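PDB 5DP2: CurF, which probably catalyses NADPH-dependent cyclopropane ring formation during curacin A biosynthesis, as an unusual member of the enoyl reductase family. Local coordinates for residues S282-F285 against V286-K289; K294-D297 against D298-L302; D320-E323 against A324-L328. All coordinates share one frame; numbering follows the deposited sequence. Where two conformers were deposited one is given.

Interaction 1 (S282-F285 against V286-K289); sequences SDEF and VRDK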
loop_
_atom_site.group_PDB
_atom_site.type_symbol
_atom_site.label_atom_id
_atom_site.label_comp_id
_atom_site.label_asym_id
_atom_site.label_seq_id
_atom_site.Cartn_x
_atom_site.Cartn_y
_atom_site.Cartn_z
ATOM N N SER A 282 4.147 -7.521 -2.771
ATOM C CA SER A 282 3.512 -8.832 -2.728
ATOM C C SER A 282 4.512 -9.962 -3.022
ATOM O O SER A 282 4.528 -10.985 -2.326
ATOM C CB SER A 282 2.272 -8.860 -3.622
ATOM O OG SER A 282 2.561 -8.706 -4.977
ATOM N N ASP A 283 5.391 -9.759 -4.015
ATOM C CA ASP A 283 6.425 -10.721 -4.277
ATOM C C ASP A 283 7.362 -10.897 -3.070
ATOM O O ASP A 283 7.788 -11.995 -2.723
ATOM C CB ASP A 283 7.316 -10.312 -5.466
ATOM C CG ASP A 283 6.655 -10.378 -6.830
ATOM O OD1 ASP A 283 5.678 -11.130 -6.987
ATOM O OD2 ASP A 283 7.150 -9.665 -7.740
ATOM N N GLU A 284 7.707 -9.761 -2.435
ATOM C CA GLU A 284 8.612 -9.808 -1.267
ATOM C C GLU A 284 7.986 -10.569 -0.107
ATOM O O GLU A 284 8.703 -11.306 0.612
ATOM C CB GLU A 284 8.992 -8.391 -0.840
ATOM C CG GLU A 284 9.758 -7.605 -1.892
ATOM C CD GLU A 284 11.118 -8.162 -2.199
ATOM O OE1 GLU A 284 11.752 -8.784 -1.299
ATOM O OE2 GLU A 284 11.580 -7.998 -3.348
ATOM N N PHE A 285 6.687 -10.364 0.135
ATOM C CA PHE A 285 6.007 -11.031 1.241
ATOM C C PHE A 285 5.961 -12.558 1.034
ATOM O O PHE A 285 6.186 -13.313 1.980
ATOM C CB PHE A 285 4.601 -10.464 1.443
ATOM C CG PHE A 285 4.560 -9.011 1.887
ATOM C CD1 PHE A 285 5.400 -8.537 2.873
ATOM C CD2 PHE A 285 3.642 -8.135 1.341
ATOM C CE1 PHE A 285 5.346 -7.214 3.292
ATOM C CE2 PHE A 285 3.582 -6.822 1.772
ATOM C CZ PHE A 285 4.423 -6.361 2.739
ATOM N N VAL A 286 5.687 -12.992 -0.187
ATOM C CA VAL A 286 5.634 -14.428 -0.511
ATOM C C VAL A 286 7.020 -15.049 -0.457
ATOM O O VAL A 286 7.202 -16.213 -0.058
ATOM C CB VAL A 286 5.014 -14.643 -1.907
ATOM C CG1 VAL A 286 5.157 -16.092 -2.364
ATOM C CG2 VAL A 286 3.559 -14.232 -1.874
ATOM N N ARG A 287 8.022 -14.281 -0.876
ATOM C CA ARG A 287 9.394 -14.757 -0.896
ATOM C C ARG A 287 9.940 -15.110 0.501
ATOM O O ARG A 287 10.658 -16.093 0.653
ATOM C CB ARG A 287 10.240 -13.689 -1.563
ATOM C CG ARG A 287 11.715 -13.947 -1.602
ATOM C CD ARG A 287 12.467 -12.758 -2.260
ATOM N NE ARG A 287 13.888 -12.920 -2.183
ATOM C CZ ARG A 287 14.613 -12.647 -1.105
ATOM N NH1 ARG A 287 14.076 -12.108 -0.029
ATOM N NH2 ARG A 287 15.891 -12.973 -1.101
ATOM N N ASP A 288 9.612 -14.317 1.510
ATOM C CA ASP A 288 10.220 -14.472 2.848
ATOM C C ASP A 288 9.251 -13.968 3.910
ATOM O O ASP A 288 9.015 -12.786 3.973
ATOM C CB ASP A 288 11.515 -13.672 2.876
ATOM C CG ASP A 288 12.261 -13.806 4.177
ATOM O OD1 ASP A 288 11.793 -14.483 5.118
ATOM O OD2 ASP A 288 13.357 -13.226 4.241
ATOM N N LYS A 289 8.678 -14.838 4.751
ATOM C CA LYS A 289 7.751 -14.350 5.793
ATOM C C LYS A 289 8.401 -13.535 6.893
ATOM O O LYS A 289 7.706 -12.837 7.633
ATOM C CB LYS A 289 6.893 -15.465 6.376
ATOM C CG LYS A 289 5.821 -15.933 5.411
ATOM C CD LYS A 289 4.613 -16.527 6.095
ATOM C CE LYS A 289 3.553 -16.852 5.066
ATOM N NZ LYS A 289 2.463 -17.669 5.647
HETATM O O HOH W 1 11.510 -10.746 0.607
#
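E284 and R287 reach a shared water through different torsions. In E284, CG stands anti to the carbonyl carbon (chi1 -62°), and the single bend at chi2 brings OE1 alongside the R287 chain. In R287, CG stands anti to the backbone N (chi1 176°), and the chain runs extended from CG to NE. The two side chains lie side by side and point the same way, near the C-terminal end of helix 281-287. This is an i to i+3 pair of opposite charges in a short helix of this enoyl reductase, a medium-chain dehydrogenase/reductase. It is not a direct salt bridge. OE1 of E284 stays 4.3 Å from NH1 of R287 and well out of the guanidinium plane, so no N-H points at it. One water bridges the two charged groups.

Three backbone bonds carry the helix through this turn. V286 N donates to S282 O, and R287 N to D283 O at 2.9 Å. The last, D288 N to E284 O, is longer at 3.3 Å. D288 is the first residue to leave helical geometry, and its OD1 accepts from Q290 N. F285 is buried: its ring meets F140 and touches M141 of helix 140-153 and H292. The S282 side chain lies about 6 Å from the bound NADP, and its OG is hydrogen-bonded to OD1 of D280.

E284 O takes two donors, D288 N and the bridging water. That water gives its protons to E284 O at 2.9 Å and to E284 OE1 at 2.7 Å, and accepts from R287 NH1 in the guanidinium plane at 3.0 Å.

Interaction 2 (K294-D297 against D298-L302); sequences KLWD and DLALL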
loop_
_atom_site.group_PDB
_atom_site.type_symbol
_atom_site.label_atom_id
_atom_site.label_comp_id
_atom_site.label_asym_id
_atom_site.label_seq_id
_atom_site.Cartn_x
_atom_site.Cartn_y
_atom_site.Cartn_z
ATOM N N LYS A 294 10.547 -8.150 10.064
ATOM C CA LYS A 294 11.675 -7.248 10.241
ATOM C C LYS A 294 11.303 -5.792 9.972
ATOM O O LYS A 294 11.781 -4.896 10.678
ATOM C CB LYS A 294 12.838 -7.703 9.391
ATOM C CG LYS A 294 13.411 -9.032 9.858
ATOM C CD LYS A 294 14.598 -9.458 9.022
ATOM C CE LYS A 294 14.164 -10.070 7.707
ATOM N NZ LYS A 294 15.350 -10.509 6.913
ATOM N N LEU A 295 10.426 -5.552 8.990
ATOM C CA LEU A 295 9.978 -4.181 8.786
ATOM C C LEU A 295 9.178 -3.690 9.979
ATOM O O LEU A 295 9.343 -2.530 10.406
ATOM C CB LEU A 295 9.169 -4.075 7.488
ATOM C CG LEU A 295 9.932 -4.255 6.186
ATOM C CD1 LEU A 295 9.015 -4.351 4.977
ATOM C CD2 LEU A 295 10.935 -3.159 5.957
ATOM N N TRP A 296 8.309 -4.543 10.545
ATOM C CA TRP A 296 7.532 -4.115 11.710
ATOM C C TRP A 296 8.419 -3.871 12.942
ATOM O O TRP A 296 8.103 -3.037 13.780
ATOM C CB TRP A 296 6.411 -5.116 12.015
ATOM C CG TRP A 296 5.350 -4.636 12.971
ATOM C CD1 TRP A 296 4.926 -5.279 14.106
ATOM C CD2 TRP A 296 4.542 -3.441 12.885
ATOM N NE1 TRP A 296 3.926 -4.577 14.706
ATOM C CE2 TRP A 296 3.654 -3.452 13.977
ATOM C CE3 TRP A 296 4.475 -2.362 11.994
ATOM C CZ2 TRP A 296 2.727 -2.432 14.208
ATOM C CZ3 TRP A 296 3.550 -1.337 12.222
ATOM C CH2 TRP A 296 2.707 -1.375 13.329
ATOM N N ASP A 297 9.543 -4.583 13.038
ATOM C CA ASP A 297 10.481 -4.310 14.133
ATOM C C ASP A 297 10.913 -2.840 14.119
ATOM O O ASP A 297 11.141 -2.255 15.178
ATOM C CB ASP A 297 11.731 -5.186 14.042
ATOM C CG ASP A 297 11.504 -6.631 14.412
ATOM O OD1 ASP A 297 10.546 -6.934 15.145
ATOM O OD2 ASP A 297 12.333 -7.454 13.961
ATOM N N ASP A 298 11.050 -2.244 12.940
ATOM C CA ASP A 298 11.409 -0.820 12.832
ATOM C C ASP A 298 10.188 0.099 12.943
ATOM O O ASP A 298 10.242 1.147 13.592
ATOM C CB ASP A 298 12.139 -0.510 11.517
ATOM C CG ASP A 298 13.541 -1.077 11.438
ATOM O OD1 ASP A 298 14.014 -1.729 12.379
ATOM O OD2 ASP A 298 14.162 -0.842 10.394
ATOM N N LEU A 299 9.073 -0.269 12.318
ATOM C CA LEU A 299 7.949 0.633 12.225
ATOM C C LEU A 299 7.081 0.646 13.486
ATOM O O LEU A 299 6.461 1.669 13.785
ATOM C CB LEU A 299 7.091 0.265 11.016
ATOM C CG LEU A 299 7.668 0.641 9.648
ATOM C CD1 LEU A 299 6.932 -0.097 8.518
ATOM C CD2 LEU A 299 7.571 2.145 9.413
ATOM N N ALA A 300 6.948 -0.477 14.198
ATOM C CA ALA A 300 5.983 -0.563 15.294
ATOM C C ALA A 300 6.231 0.523 16.319
ATOM O O ALA A 300 5.296 1.150 16.822
ATOM C CB ALA A 300 6.022 -1.938 15.967
ATOM N N LEU A 301 7.477 0.737 16.681
ATOM C CA LEU A 301 7.730 1.707 17.752
ATOM C C LEU A 301 7.433 3.141 17.292
ATOM O O LEU A 301 7.113 3.986 18.118
ATOM C CB LEU A 301 9.127 1.569 18.366
ATOM C CG LEU A 301 10.282 1.900 17.435
ATOM C CD1 LEU A 301 10.688 3.364 17.590
ATOM C CD2 LEU A 301 11.485 0.992 17.727
ATOM N N LEU A 302 7.510 3.404 15.972
ATOM C CA LEU A 302 7.210 4.735 15.461
ATOM C C LEU A 302 5.717 5.028 15.557
ATOM O O LEU A 302 5.328 6.178 15.818
ATOM C CB LEU A 302 7.720 4.897 14.024
ATOM C CG LEU A 302 9.210 4.673 13.825
ATOM C CD1 LEU A 302 9.569 4.857 12.371
ATOM C CD2 LEU A 302 10.056 5.596 14.691
HETATM O O HOH W 2 13.313 -3.008 9.033
HETATM O O HOH W 3 14.428 -4.628 11.539
HETATM O O HOH W 4 9.303 -1.443 16.733
#
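The indole of W296 lies over A300, one helical turn later. The methyl CB of A300 sits over the face of the five-membered ring, 3.6 Å from its centroid and 17° off the ring normal, a CH-pi contact. Its nearest ring atom is CE2 of W296, at 3.4 Å. CG of W296 is anti to the backbone N (chi1 -166°), which swings the ring forward along the helix and over this methyl. The L299 side chain crosses that of W296 at about a right angle, and its CB meets CE3 of W296 at 3.8 Å. An alanine in place of W296 is likely to open a gap above the A300 methyl and leave P128 and I139, which also touch the indole, without their partner.

On another side of the helix, two waters lie between K294 O and the D298 carboxylate; one is 2.8 Å from K294 O and 3.0 Å from D298 OD1. OD2 of D298 is hydrogen-bonded to the hydroxyl of Y147. A further water sits between D297 O and L301 N, too far apart to bond directly, donating to the first and accepting from the second. L295 and L299 pack on F144 and Y147. The pattern is that of an amphipathic helix, 290-305, with its apolar side laid on helix 140-153, D298 at the border, and a water-bridged polar side.

Interaction 3 (D320-E323 against A324-L328); sequences DVVE and AFRHL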
loop_
_atom_site.group_PDB
_atom_site.type_symbol
_atom_site.label_atom_id
_atom_site.label_comp_id
_atom_site.label_asym_id
_atom_site.label_seq_id
_atom_site.Cartn_x
_atom_site.Cartn_y
_atom_site.Cartn_z
ATOM N N ASP A 320 -21.487 -1.164 1.462
ATOM C CA ASP A 320 -21.146 -0.163 0.463
ATOM C C ASP A 320 -19.778 -0.414 -0.158
ATOM O O ASP A 320 -19.132 0.520 -0.635
ATOM C CB ASP A 320 -21.191 1.235 1.083
ATOM C CG ASP A 320 -22.565 1.621 1.548
ATOM O OD1 ASP A 320 -23.544 1.021 1.074
ATOM O OD2 ASP A 320 -22.667 2.534 2.375
ATOM N N VAL A 321 -19.337 -1.680 -0.200
ATOM C CA VAL A 321 -18.015 -1.981 -0.718
ATOM C C VAL A 321 -17.839 -1.575 -2.192
ATOM O O VAL A 321 -16.741 -1.152 -2.562
ATOM C CB VAL A 321 -17.680 -3.488 -0.482
ATOM C CG1 VAL A 321 -18.598 -4.423 -1.273
ATOM C CG2 VAL A 321 -16.221 -3.775 -0.757
ATOM N N VAL A 322 -18.878 -1.665 -3.017
ATOM C CA VAL A 322 -18.718 -1.234 -4.408
ATOM C C VAL A 322 -18.384 0.271 -4.456
ATOM O O VAL A 322 -17.481 0.695 -5.183
ATOM C CB VAL A 322 -19.983 -1.554 -5.240
ATOM C CG1 VAL A 322 -19.913 -0.901 -6.616
ATOM C CG2 VAL A 322 -20.141 -3.065 -5.395
ATOM N N GLU A 323 -19.129 1.068 -3.695
ATOM C CA GLU A 323 -18.856 2.495 -3.630
ATOM C C GLU A 323 -17.464 2.799 -3.050
ATOM O O GLU A 323 -16.835 3.784 -3.449
ATOM C CB GLU A 323 -19.933 3.237 -2.868
ATOM C CG GLU A 323 -21.256 3.269 -3.635
ATOM C CD GLU A 323 -21.139 3.802 -5.076
ATOM O OE1 GLU A 323 -20.434 4.807 -5.335
ATOM O OE2 GLU A 323 -21.774 3.225 -5.984
ATOM N N ALA A 324 -16.982 1.979 -2.106
ATOM C CA ALA A 324 -15.635 2.166 -1.574
ATOM C C ALA A 324 -14.586 1.988 -2.690
ATOM O O ALA A 324 -13.663 2.778 -2.840
ATOM C CB ALA A 324 -15.390 1.175 -0.454
ATOM N N PHE A 325 -14.737 0.907 -3.488
ATOM C CA PHE A 325 -13.843 0.688 -4.607
ATOM C C PHE A 325 -13.950 1.825 -5.620
ATOM O O PHE A 325 -12.940 2.284 -6.159
ATOM C CB PHE A 325 -14.104 -0.663 -5.311
ATOM C CG PHE A 325 -13.399 -1.874 -4.706
ATOM C CD1 PHE A 325 -13.688 -2.338 -3.439
ATOM C CD2 PHE A 325 -12.474 -2.585 -5.452
ATOM C CE1 PHE A 325 -13.040 -3.462 -2.923
ATOM C CE2 PHE A 325 -11.832 -3.716 -4.956
ATOM C CZ PHE A 325 -12.133 -4.168 -3.681
ATOM N N ARG A 326 -15.177 2.295 -5.881
ATOM C CA ARG A 326 -15.369 3.392 -6.840
ATOM C C ARG A 326 -14.750 4.689 -6.356
ATOM O O ARG A 326 -14.255 5.484 -7.166
ATOM C CB ARG A 326 -16.859 3.600 -7.114
ATOM C CG ARG A 326 -17.455 2.627 -8.085
ATOM C CD ARG A 326 -18.928 2.892 -8.287
ATOM N NE ARG A 326 -19.400 1.988 -9.316
ATOM C CZ ARG A 326 -20.638 1.520 -9.412
ATOM N NH1 ARG A 326 -21.568 1.913 -8.547
ATOM N NH2 ARG A 326 -20.969 0.682 -10.398
ATOM N N HIS A 327 -14.765 4.909 -5.040
ATOM C CA HIS A 327 -14.189 6.125 -4.456
ATOM C C HIS A 327 -12.706 6.183 -4.803
ATOM O O HIS A 327 -12.152 7.233 -5.120
ATOM C CB HIS A 327 -14.452 6.130 -2.953
ATOM C CG HIS A 327 -14.195 7.437 -2.272
ATOM N ND1 HIS A 327 -15.120 8.452 -2.187
ATOM C CD2 HIS A 327 -13.117 7.850 -1.562
ATOM C CE1 HIS A 327 -14.612 9.440 -1.464
ATOM N NE2 HIS A 327 -13.390 9.103 -1.090
ATOM N N LEU A 328 -12.035 5.021 -4.729
ATOM C CA LEU A 328 -10.616 4.926 -5.090
ATOM C C LEU A 328 -10.420 4.992 -6.606
ATOM O O LEU A 328 -9.547 5.721 -7.085
ATOM C CB LEU A 328 -10.007 3.638 -4.487
ATOM C CG LEU A 328 -8.505 3.518 -4.657
ATOM C CD1 LEU A 328 -7.725 4.739 -4.191
ATOM C CD2 LEU A 328 -8.036 2.261 -3.962
#
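R326 meets two residues of the preceding turn, V322 and E323, on the polar side of helix 321-329. CG1 of V322 lies over the centre of one guanidinium face of R326, 3.7 Å above the plane. At the edge, NH1 of R326 donates to OE2 of E323 at 2.9 Å, the hydrogen bond of a salt bridge. The oxygen lies nearly in the guanidinium plane. It is met on its syn side, but NH1 sits 29° out of the carboxylate plane. The carboxylate and guanidinium planes are turned 57° apart. CG of E323 is anti to the carbonyl carbon (chi1 -69°), and a bend at chi2 carries the carboxylate toward R326. Methyl and carboxylate together would restrict the turning of the guanidinium. E323 is exposed to solvent, and R326 partly so.

The helix is the middle element of a beta-alpha-beta unit, between parallel strands 313-317 and 336-340. A324 packs down on both strands, touching F316, I337 and V339. H327 adds an edge-to-face contact with the ring of F316.

The other side, by contrast, is enclosed by the protein. V321 and F325 lie side by side and point the same way, with CG2 of V321 3.9 Å from CE1 of F325. The ring edge of F325 also faces a carbonyl: CD1 of F325 is 3.4 Å from V321 O. F325 also packs on E52, V53 and V56 of helix 50-57. L328 continues this side to V53 and touches the bound NADP. Backbone bonds run regularly beneath both sides, from A324 N to D320 O through to H327 N to E323 O at 2.8 Å.

The three contacts follow one another along the chain, each centred on one helix and joining neighbouring turns. Interactions 1 and 2 lie on the consecutive helices 281-287 and 290-305. Their centres are about 17 Å apart and their nearest atoms about 4 Å apart, without touching. Side chains of both touch helix 140-153. Interaction 3 lies across the centre of the chain, about 28 Å from interaction 1 and 30 Å from interaction 2, centre to centre. Its helix links two parallel strands of the mixed sheet. Interactions 1 and 3 both come near the NADP: the S282 side chain is about 6 Å from it, and L328 touches it.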